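Local coordinates for GTPase activator-like protein (Chaetomium thermophilum, PDB 5HIU) that probably takes part in GTPase activation as TSC2 of the tuberous sclerosis complex, this piece being its helical N-terminal region, at residues 58-71 with 98-111. Numbering follows the deposited sequence.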
ATOM      1  N   VAL A  58      29.479  24.318   8.387  1.00 87.77           N
ATOM      2  CA  VAL A  58      29.465  23.932   6.991  1.00 84.51           C
ATOM      3  C   VAL A  58      28.868  25.026   6.105  1.00 80.78           C
ATOM      4  O   VAL A  58      28.889  24.910   4.890  1.00 76.19           O
ATOM      5  CB  VAL A  58      28.713  22.592   6.803  1.00 85.07           C
ATOM      6  CG1 VAL A  58      29.206  21.562   7.826  1.00 87.21           C
ATOM      7  CG2 VAL A  58      27.195  22.771   6.879  1.00 83.21           C
ATOM      8  N   HIS A  59      28.357  26.095   6.702  1.00 82.16           N
ATOM      9  CA  HIS A  59      27.559  27.057   5.951  1.00 88.44           C
ATOM     10  C   HIS A  59      28.258  27.702   4.750  1.00 84.53           C
ATOM     11  O   HIS A  59      27.673  27.786   3.671  1.00 82.42           O
ATOM     12  CB  HIS A  59      27.053  28.161   6.867  1.00 98.92           C
ATOM     13  CG  HIS A  59      25.964  28.984   6.259  1.00111.11           C
ATOM     14  ND1 HIS A  59      24.904  28.424   5.578  1.00115.34           N
ATOM     15  CD2 HIS A  59      25.756  30.322   6.246  1.00123.37           C
ATOM     16  CE1 HIS A  59      24.087  29.380   5.175  1.00119.39           C
ATOM     17  NE2 HIS A  59      24.579  30.541   5.570  1.00126.46           N
ATOM     18  N   ALA A  60      29.482  28.183   4.940  1.00 83.63           N
ATOM     19  CA  ALA A  60      30.207  28.854   3.855  1.00 83.62           C
ATOM     20  C   ALA A  60      30.731  27.830   2.840  1.00 78.43           C
ATOM     21  O   ALA A  60      30.816  28.098   1.638  1.00 79.69           O
ATOM     22  CB  ALA A  60      31.338  29.688   4.419  1.00 85.59           C
ATOM     23  N   ILE A  61      31.060  26.647   3.347  1.00 74.22           N
ATOM     24  CA  ILE A  61      31.372  25.504   2.506  1.00 71.49           C
ATOM     25  C   ILE A  61      30.172  25.178   1.599  1.00 70.47           C
ATOM     26  O   ILE A  61      30.336  24.871   0.425  1.00 72.87           O
ATOM     27  CB  ILE A  61      31.774  24.282   3.365  1.00 70.40           C
ATOM     28  CG1 ILE A  61      33.097  24.537   4.097  1.00 75.07           C
ATOM     29  CG2 ILE A  61      31.916  23.039   2.505  1.00 71.16           C
ATOM     30  CD1 ILE A  61      33.368  23.599   5.257  1.00 77.55           C
ATOM     31  N   TRP A  62      28.960  25.239   2.144  1.00 69.24           N
ATOM     32  CA  TRP A  62      27.784  24.942   1.354  1.00 63.84           C
ATOM     33  C   TRP A  62      27.734  25.892   0.180  1.00 64.69           C
ATOM     34  O   TRP A  62      27.590  25.466  -0.961  1.00 63.03           O
ATOM     35  CB  TRP A  62      26.509  25.076   2.182  1.00 62.93           C
ATOM     36  CG  TRP A  62      25.284  24.747   1.398  1.00 64.96           C
ATOM     37  CD1 TRP A  62      24.538  25.602   0.633  1.00 68.07           C
ATOM     38  CD2 TRP A  62      24.663  23.460   1.282  1.00 64.59           C
ATOM     39  NE1 TRP A  62      23.487  24.926   0.053  1.00 71.49           N
ATOM     40  CE2 TRP A  62      23.550  23.607   0.424  1.00 65.68           C
ATOM     41  CE3 TRP A  62      24.938  22.199   1.824  1.00 64.71           C
ATOM     42  CZ2 TRP A  62      22.711  22.542   0.103  1.00 62.54           C
ATOM     43  CZ3 TRP A  62      24.101  21.134   1.495  1.00 64.92           C
ATOM     44  CH2 TRP A  62      22.991  21.322   0.651  1.00 63.64           C
ATOM     45  N   HIS A  63      27.882  27.181   0.465  1.00 69.37           N
ATOM     46  CA  HIS A  63      27.711  28.193  -0.558  1.00 72.23           C
ATOM     47  C   HIS A  63      28.812  28.118  -1.586  1.00 72.41           C
ATOM     48  O   HIS A  63      28.581  28.277  -2.794  1.00 72.34           O
ATOM     49  CB  HIS A  63      27.728  29.576   0.054  1.00 79.91           C
ATOM     50  CG  HIS A  63      26.693  29.785   1.098  1.00 81.61           C
ATOM     51  ND1 HIS A  63      25.498  29.099   1.115  1.00 83.44           N
ATOM     52  CD2 HIS A  63      26.663  30.626   2.153  1.00 88.80           C
ATOM     53  CE1 HIS A  63      24.784  29.495   2.153  1.00 85.22           C
ATOM     54  NE2 HIS A  63      25.467  30.425   2.795  1.00 89.63           N
ATOM     55  N   ALA A  64      30.023  27.882  -1.106  1.00 71.60           N
ATOM     56  CA  ALA A  64      31.137  27.711  -2.012  1.00 74.53           C
ATOM     57  C   ALA A  64      30.798  26.695  -3.119  1.00 74.04           C
ATOM     58  O   ALA A  64      31.104  26.933  -4.279  1.00 80.32           O
ATOM     59  CB  ALA A  64      32.373  27.277  -1.238  1.00 74.64           C
ATOM     60  N   ALA A  65      30.130  25.595  -2.751  1.00 71.96           N
ATOM     61  CA  ALA A  65      30.013  24.399  -3.598  1.00 64.75           C
ATOM     62  C   ALA A  65      28.705  24.226  -4.333  1.00 62.98           C
ATOM     63  O   ALA A  65      28.687  23.539  -5.341  1.00 65.31           O
ATOM     64  CB  ALA A  65      30.252  23.160  -2.751  1.00 61.67           C
ATOM     65  N   LYS A  66      27.611  24.795  -3.820  1.00 61.84           N
ATOM     66  CA  LYS A  66      26.271  24.479  -4.330  1.00 63.43           C
ATOM     67  C   LYS A  66      26.074  24.626  -5.838  1.00 68.29           C
ATOM     68  O   LYS A  66      25.281  23.891  -6.433  1.00 70.03           O
ATOM     69  CB  LYS A  66      25.191  25.256  -3.588  1.00 66.59           C
ATOM     70  CG  LYS A  66      25.290  26.768  -3.671  1.00 74.96           C
ATOM     71  CD  LYS A  66      24.460  27.388  -2.556  1.00 78.62           C
ATOM     72  CE  LYS A  66      24.645  28.882  -2.440  1.00 84.89           C
ATOM     73  NZ  LYS A  66      23.426  29.603  -2.888  1.00 92.23           N
ATOM     74  N   ASP A  67      26.800  25.549  -6.458  1.00 69.96           N
ATOM     75  CA  ASP A  67      26.735  25.734  -7.919  1.00 68.26           C
ATOM     76  C   ASP A  67      27.260  24.539  -8.706  1.00 66.33           C
ATOM     77  O   ASP A  67      26.805  24.302  -9.822  1.00 71.34           O
ATOM     78  CB  ASP A  67      27.494  26.989  -8.342  1.00 70.91           C
ATOM     79  CG  ASP A  67      28.973  26.868  -8.110  1.00 71.56           C
ATOM     80  OD1 ASP A  67      29.683  26.346  -8.991  1.00 74.21           O
ATOM     81  OD2 ASP A  67      29.438  27.281  -7.035  1.00 75.35           O
ATOM     82  N   MET A  68      28.194  23.783  -8.127  1.00 62.22           N
ATOM     83  CA  MET A  68      28.795  22.621  -8.800  1.00 62.39           C
ATOM     84  C   MET A  68      27.805  21.459  -9.046  1.00 61.09           C
ATOM     85  O   MET A  68      28.081  20.573  -9.852  1.00 56.65           O
ATOM     86  CB  MET A  68      29.990  22.098  -8.000  1.00 63.85           C
ATOM     87  CG  MET A  68      31.105  23.105  -7.818  1.00 65.76           C
ATOM     88  SD  MET A  68      32.431  22.562  -6.724  1.00 72.42           S
ATOM     89  CE  MET A  68      33.239  21.361  -7.789  1.00 77.57           C
ATOM     90  N   ILE A  69      26.672  21.484  -8.345  1.00 61.17           N
ATOM     91  CA  ILE A  69      25.581  20.522  -8.487  1.00 59.80           C
ATOM     92  C   ILE A  69      24.748  20.795  -9.722  1.00 63.60           C
ATOM     93  O   ILE A  69      23.971  19.968 -10.129  1.00 62.88           O
ATOM     94  CB  ILE A  69      24.659  20.640  -7.261  1.00 64.70           C
ATOM     95  CG1 ILE A  69      25.416  20.241  -6.010  1.00 66.93           C
ATOM     96  CG2 ILE A  69      23.405  19.801  -7.368  1.00 68.41           C
ATOM     97  CD1 ILE A  69      26.114  18.920  -6.097  1.00 61.72           C
ATOM     98  N   HIS A  70      24.903  21.965 -10.322  1.00 72.85           N
ATOM     99  CA  HIS A  70      24.061  22.348 -11.440  1.00 75.65           C
ATOM    100  C   HIS A  70      24.231  21.337 -12.562  1.00 75.84           C
ATOM    101  O   HIS A  70      25.347  20.873 -12.805  1.00 77.86           O
ATOM    102  CB  HIS A  70      24.437  23.751 -11.906  1.00 81.78           C
ATOM    103  CG  HIS A  70      23.442  24.368 -12.834  1.00 90.83           C
ATOM    104  ND1 HIS A  70      23.731  24.644 -14.152  1.00 92.59           N
ATOM    105  CD2 HIS A  70      22.164  24.765 -12.638  1.00 97.02           C
ATOM    106  CE1 HIS A  70      22.676  25.185 -14.731  1.00 98.07           C
ATOM    107  NE2 HIS A  70      21.709  25.269 -13.834  1.00101.68           N
ATOM    108  N   PRO A  71      23.132  20.985 -13.252  1.00 78.09           N
ATOM    109  CA  PRO A  71      23.244  19.922 -14.266  1.00 77.24           C
ATOM    110  C   PRO A  71      24.150  20.251 -15.453  1.00 82.96           C
ATOM    111  O   PRO A  71      24.560  19.335 -16.165  1.00 91.21           O
ATOM    112  CB  PRO A  71      21.798  19.717 -14.741  1.00 76.34           C
ATOM    113  CG  PRO A  71      20.937  20.418 -13.752  1.00 75.03           C
ATOM    114  CD  PRO A  71      21.765  21.531 -13.185  1.00 74.87           C
ATOM    115  N   GLU A  98      18.880  28.132   7.469  1.00 87.88           N
ATOM    116  CA  GLU A  98      19.977  27.421   6.803  1.00 83.83           C
ATOM    117  C   GLU A  98      19.489  26.073   6.243  1.00 82.73           C
ATOM    118  O   GLU A  98      19.836  25.693   5.109  1.00 78.53           O
ATOM    119  CB  GLU A  98      21.173  27.236   7.759  1.00 83.06           C
ATOM    120  CG  GLU A  98      22.025  28.490   7.903  1.00 85.20           C
ATOM    121  CD  GLU A  98      23.043  28.448   9.047  1.00 90.31           C
ATOM    122  OE1 GLU A  98      22.843  27.693  10.031  1.00 89.62           O
ATOM    123  OE2 GLU A  98      24.044  29.209   8.977  1.00 92.78           O
ATOM    124  N   ARG A  99      18.671  25.366   7.028  1.00 78.86           N
ATOM    125  CA  ARG A  99      18.037  24.134   6.556  1.00 72.64           C
ATOM    126  C   ARG A  99      17.147  24.402   5.363  1.00 71.93           C
ATOM    127  O   ARG A  99      17.039  23.575   4.463  1.00 75.71           O
ATOM    128  CB  ARG A  99      17.212  23.491   7.659  1.00 71.70           C
ATOM    129  CG  ARG A  99      18.050  22.840   8.741  1.00 69.82           C
ATOM    130  CD  ARG A  99      17.157  22.373   9.852  1.00 70.21           C
ATOM    131  NE  ARG A  99      16.201  21.404   9.343  1.00 70.36           N
ATOM    132  CZ  ARG A  99      16.481  20.125   9.131  1.00 69.76           C
ATOM    133  NH1 ARG A  99      17.690  19.642   9.387  1.00 71.11           N
ATOM    134  NH2 ARG A  99      15.550  19.328   8.656  1.00 73.99           N
ATOM    135  N   SER A 100      16.513  25.560   5.343  1.00 75.45           N
ATOM    136  CA  SER A 100      15.636  25.875   4.243  1.00 76.93           C
ATOM    137  C   SER A 100      16.434  26.042   2.973  1.00 71.18           C
ATOM    138  O   SER A 100      15.971  25.712   1.900  1.00 74.24           O
ATOM    139  CB  SER A 100      14.822  27.128   4.527  1.00 82.91           C
ATOM    140  OG  SER A 100      13.562  27.000   3.905  1.00 90.97           O
ATOM    141  N   GLU A 101      17.646  26.543   3.089  1.00 70.48           N
ATOM    142  CA  GLU A 101      18.437  26.821   1.915  1.00 71.50           C
ATOM    143  C   GLU A 101      19.068  25.559   1.379  1.00 68.03           C
ATOM    144  O   GLU A 101      19.271  25.382   0.169  1.00 69.01           O
ATOM    145  CB  GLU A 101      19.501  27.850   2.250  1.00 79.84           C
ATOM    146  CG  GLU A 101      20.128  28.480   1.024  1.00 83.78           C
ATOM    147  CD  GLU A 101      21.000  29.664   1.372  1.00 94.61           C
ATOM    148  OE1 GLU A 101      20.570  30.519   2.214  1.00 90.96           O
ATOM    149  OE2 GLU A 101      22.115  29.720   0.788  1.00 92.87           O
ATOM    150  N   TYR A 102      19.378  24.659   2.290  1.00 67.38           N
ATOM    151  CA  TYR A 102      19.858  23.366   1.895  1.00 63.92           C
ATOM    152  C   TYR A 102      18.753  22.596   1.160  1.00 63.16           C
ATOM    153  O   TYR A 102      18.970  22.058   0.075  1.00 68.48           O
ATOM    154  CB  TYR A 102      20.379  22.612   3.115  1.00 65.01           C
ATOM    155  CG  TYR A 102      21.474  23.349   3.893  1.00 67.15           C
ATOM    156  CD1 TYR A 102      22.233  24.359   3.311  1.00 68.15           C
ATOM    157  CD2 TYR A 102      21.754  23.013   5.209  1.00 68.10           C
ATOM    158  CE1 TYR A 102      23.210  25.017   4.031  1.00 70.49           C
ATOM    159  CE2 TYR A 102      22.733  23.656   5.925  1.00 66.90           C
ATOM    160  CZ  TYR A 102      23.454  24.651   5.330  1.00 70.48           C
ATOM    161  OH  TYR A 102      24.426  25.281   6.045  1.00 74.73           O
ATOM    162  N   PHE A 103      17.553  22.584   1.705  1.00 64.45           N
ATOM    163  CA  PHE A 103      16.467  21.867   1.043  1.00 63.70           C
ATOM    164  C   PHE A 103      16.252  22.351  -0.406  1.00 61.06           C
ATOM    165  O   PHE A 103      16.097  21.562  -1.313  1.00 56.19           O
ATOM    166  CB  PHE A 103      15.192  21.986   1.868  1.00 61.99           C
ATOM    167  CG  PHE A 103      13.987  21.424   1.200  1.00 62.54           C
ATOM    168  CD1 PHE A 103      13.662  20.083   1.339  1.00 62.81           C
ATOM    169  CD2 PHE A 103      13.155  22.238   0.443  1.00 62.43           C
ATOM    170  CE1 PHE A 103      12.530  19.559   0.730  1.00 60.68           C
ATOM    171  CE2 PHE A 103      12.026  21.717  -0.169  1.00 62.66           C
ATOM    172  CZ  PHE A 103      11.710  20.379  -0.025  1.00 60.65           C
ATOM    173  N   HIS A 104      16.245  23.648  -0.635  1.00 64.56           N
ATOM    174  CA  HIS A 104      15.970  24.137  -1.979  1.00 65.15           C
ATOM    175  C   HIS A 104      17.115  23.905  -2.935  1.00 66.29           C
ATOM    176  O   HIS A 104      16.888  23.672  -4.125  1.00 67.19           O
ATOM    177  CB  HIS A 104      15.570  25.588  -1.919  1.00 68.00           C
ATOM    178  CG  HIS A 104      14.251  25.779  -1.249  1.00 71.13           C
ATOM    179  ND1 HIS A 104      14.120  26.354  -0.002  1.00 75.44           N
ATOM    180  CD2 HIS A 104      13.007  25.414  -1.629  1.00 72.59           C
ATOM    181  CE1 HIS A 104      12.848  26.360   0.347  1.00 80.01           C
ATOM    182  NE2 HIS A 104      12.150  25.796  -0.625  1.00 82.94           N
ATOM    183  N   THR A 105      18.339  23.948  -2.410  1.00 63.29           N
ATOM    184  CA  THR A 105      19.512  23.585  -3.178  1.00 62.16           C
ATOM    185  C   THR A 105      19.445  22.106  -3.589  1.00 61.32           C
ATOM    186  O   THR A 105      19.618  21.766  -4.758  1.00 62.08           O
ATOM    187  CB  THR A 105      20.787  23.804  -2.346  1.00 61.15           C
ATOM    188  OG1 THR A 105      20.919  25.179  -2.013  1.00 62.59           O
ATOM    189  CG2 THR A 105      22.036  23.344  -3.080  1.00 58.12           C
ATOM    190  N   LEU A 106      19.202  21.227  -2.624  1.00 58.04           N
ATOM    191  CA  LEU A 106      19.265  19.807  -2.912  1.00 59.71           C
ATOM    192  C   LEU A 106      18.064  19.260  -3.688  1.00 56.45           C
ATOM    193  O   LEU A 106      18.194  18.239  -4.333  1.00 57.36           O
ATOM    194  CB  LEU A 106      19.478  19.010  -1.631  1.00 62.73           C
ATOM    195  CG  LEU A 106      18.256  18.724  -0.752  1.00 68.62           C
ATOM    196  CD1 LEU A 106      17.450  17.497  -1.199  1.00 69.18           C
ATOM    197  CD2 LEU A 106      18.716  18.549   0.693  1.00 70.16           C
ATOM    198  N   THR A 107      16.914  19.925  -3.643  1.00 57.56           N
ATOM    199  CA  THR A 107      15.679  19.348  -4.176  1.00 59.65           C
ATOM    200  C   THR A 107      15.304  19.843  -5.546  1.00 63.92           C
ATOM    201  O   THR A 107      14.531  19.181  -6.240  1.00 73.65           O
ATOM    202  CB  THR A 107      14.479  19.658  -3.278  1.00 58.14           C
ATOM    203  OG1 THR A 107      14.422  21.067  -3.027  1.00 62.50           O
ATOM    204  CG2 THR A 107      14.610  18.947  -1.992  1.00 55.80           C
ATOM    205  N   GLY A 108      15.827  20.999  -5.928  1.00 68.89           N
ATOM    206  CA  GLY A 108      15.490  21.626  -7.204  1.00 80.28           C
ATOM    207  C   GLY A 108      16.128  20.984  -8.428  1.00 82.15           C
ATOM    208  O   GLY A 108      16.600  19.850  -8.356  1.00 74.26           O
ATOM    209  N   PRO A 109      16.102  21.698  -9.574  1.00 93.13           N
ATOM    210  CA  PRO A 109      16.671  21.247 -10.841  1.00 92.93           C
ATOM    211  C   PRO A 109      17.993  20.522 -10.667  1.00 89.51           C
ATOM    212  O   PRO A 109      18.960  21.104 -10.182  1.00 91.87           O
ATOM    213  CB  PRO A 109      16.883  22.557 -11.607  1.00 96.20           C
ATOM    214  CG  PRO A 109      15.799  23.460 -11.110  1.00101.13           C
ATOM    215  CD  PRO A 109      15.341  22.953  -9.760  1.00 98.31           C
ATOM    216  N   ALA A 110      18.023  19.251 -11.047  1.00 86.06           N
ATOM    217  CA  ALA A 110      19.221  18.433 -10.894  1.00 86.44           C
ATOM    218  C   ALA A 110      19.229  17.342 -11.936  1.00 86.72           C
ATOM    219  O   ALA A 110      18.185  16.938 -12.442  1.00 87.93           O
ATOM    220  CB  ALA A 110      19.293  17.824  -9.504  1.00 84.35           C
ATOM    221  N   HIS A 111      20.421  16.861 -12.248  1.00 86.93           N
ATOM    222  CA  HIS A 111      20.586  15.905 -13.321  1.00 84.13           C
ATOM    223  C   HIS A 111      19.877  14.607 -12.966  1.00 76.94           C
ATOM    224  O   HIS A 111      19.954  14.144 -11.830  1.00 72.81           O
ATOM    225  CB  HIS A 111      22.067  15.640 -13.540  1.00 89.17           C
ATOM    226  CG  HIS A 111      22.404  15.235 -14.934  1.00 92.12           C
ATOM    227  ND1 HIS A 111      23.140  16.041 -15.775  1.00 88.32           N
ATOM    228  CD2 HIS A 111      22.111  14.117 -15.634  1.00 92.76           C
ATOM    229  CE1 HIS A 111      23.290  15.428 -16.935  1.00100.61           C
ATOM    230  NE2 HIS A 111      22.678  14.258 -16.875  1.00 99.97           N
TER
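Glu-98 lays its side chain over one face of the His-59 ring, opening a contact that illustrates how an all-helical solenoid is built: successive helices of one layer, here 59-65 and 98-107, run roughly parallel, at 25°, with helix 75-89 lying between them in sequence. CG of Glu-98 makes a CH-pi contact with that ring, its centroid 3.9 Å away, and OE2 also lies above the ring, whereas OE1 is held by the backbone N of Thr-95. One turn on, the extended Glu-101 crosses His-63 at about a right angle and brings OE2 into a long salt bridge with Lys-66 NZ, 3.9 Å.

Tyr-102 forms the middle of the interface. Its ring meets the six-membered ring of Trp-62 obliquely, planes 39° apart, with CD1 closing to 3.3 Å from Trp-62 CE2. With chi1 at -179°, the indole swings away from its own backbone N and across toward helix 98-107; Leu-85 of helix 75-89 also touches this tryptophan. The phenol OH accepts a hydrogen bond from His-59 ND1 at 3.2 Å, which helps to set the rotation of that imidazole.

Thr-105 then meets the indole at its edge, CB 3.4 Å from Trp-62 CZ2, and its methyl packs on Lys-66 CB. The threonine hydroxyl joins both helices: OG1 donates to Glu-101 O within its own helix and accepts a weak hydrogen bond from Trp-62 NE1, 3.3 Å long. Past the end of helix 98-107, Pro-71 rests against the backbone of Ala-110 and His-111, its CG 3.9 Å from Ala-110 CA.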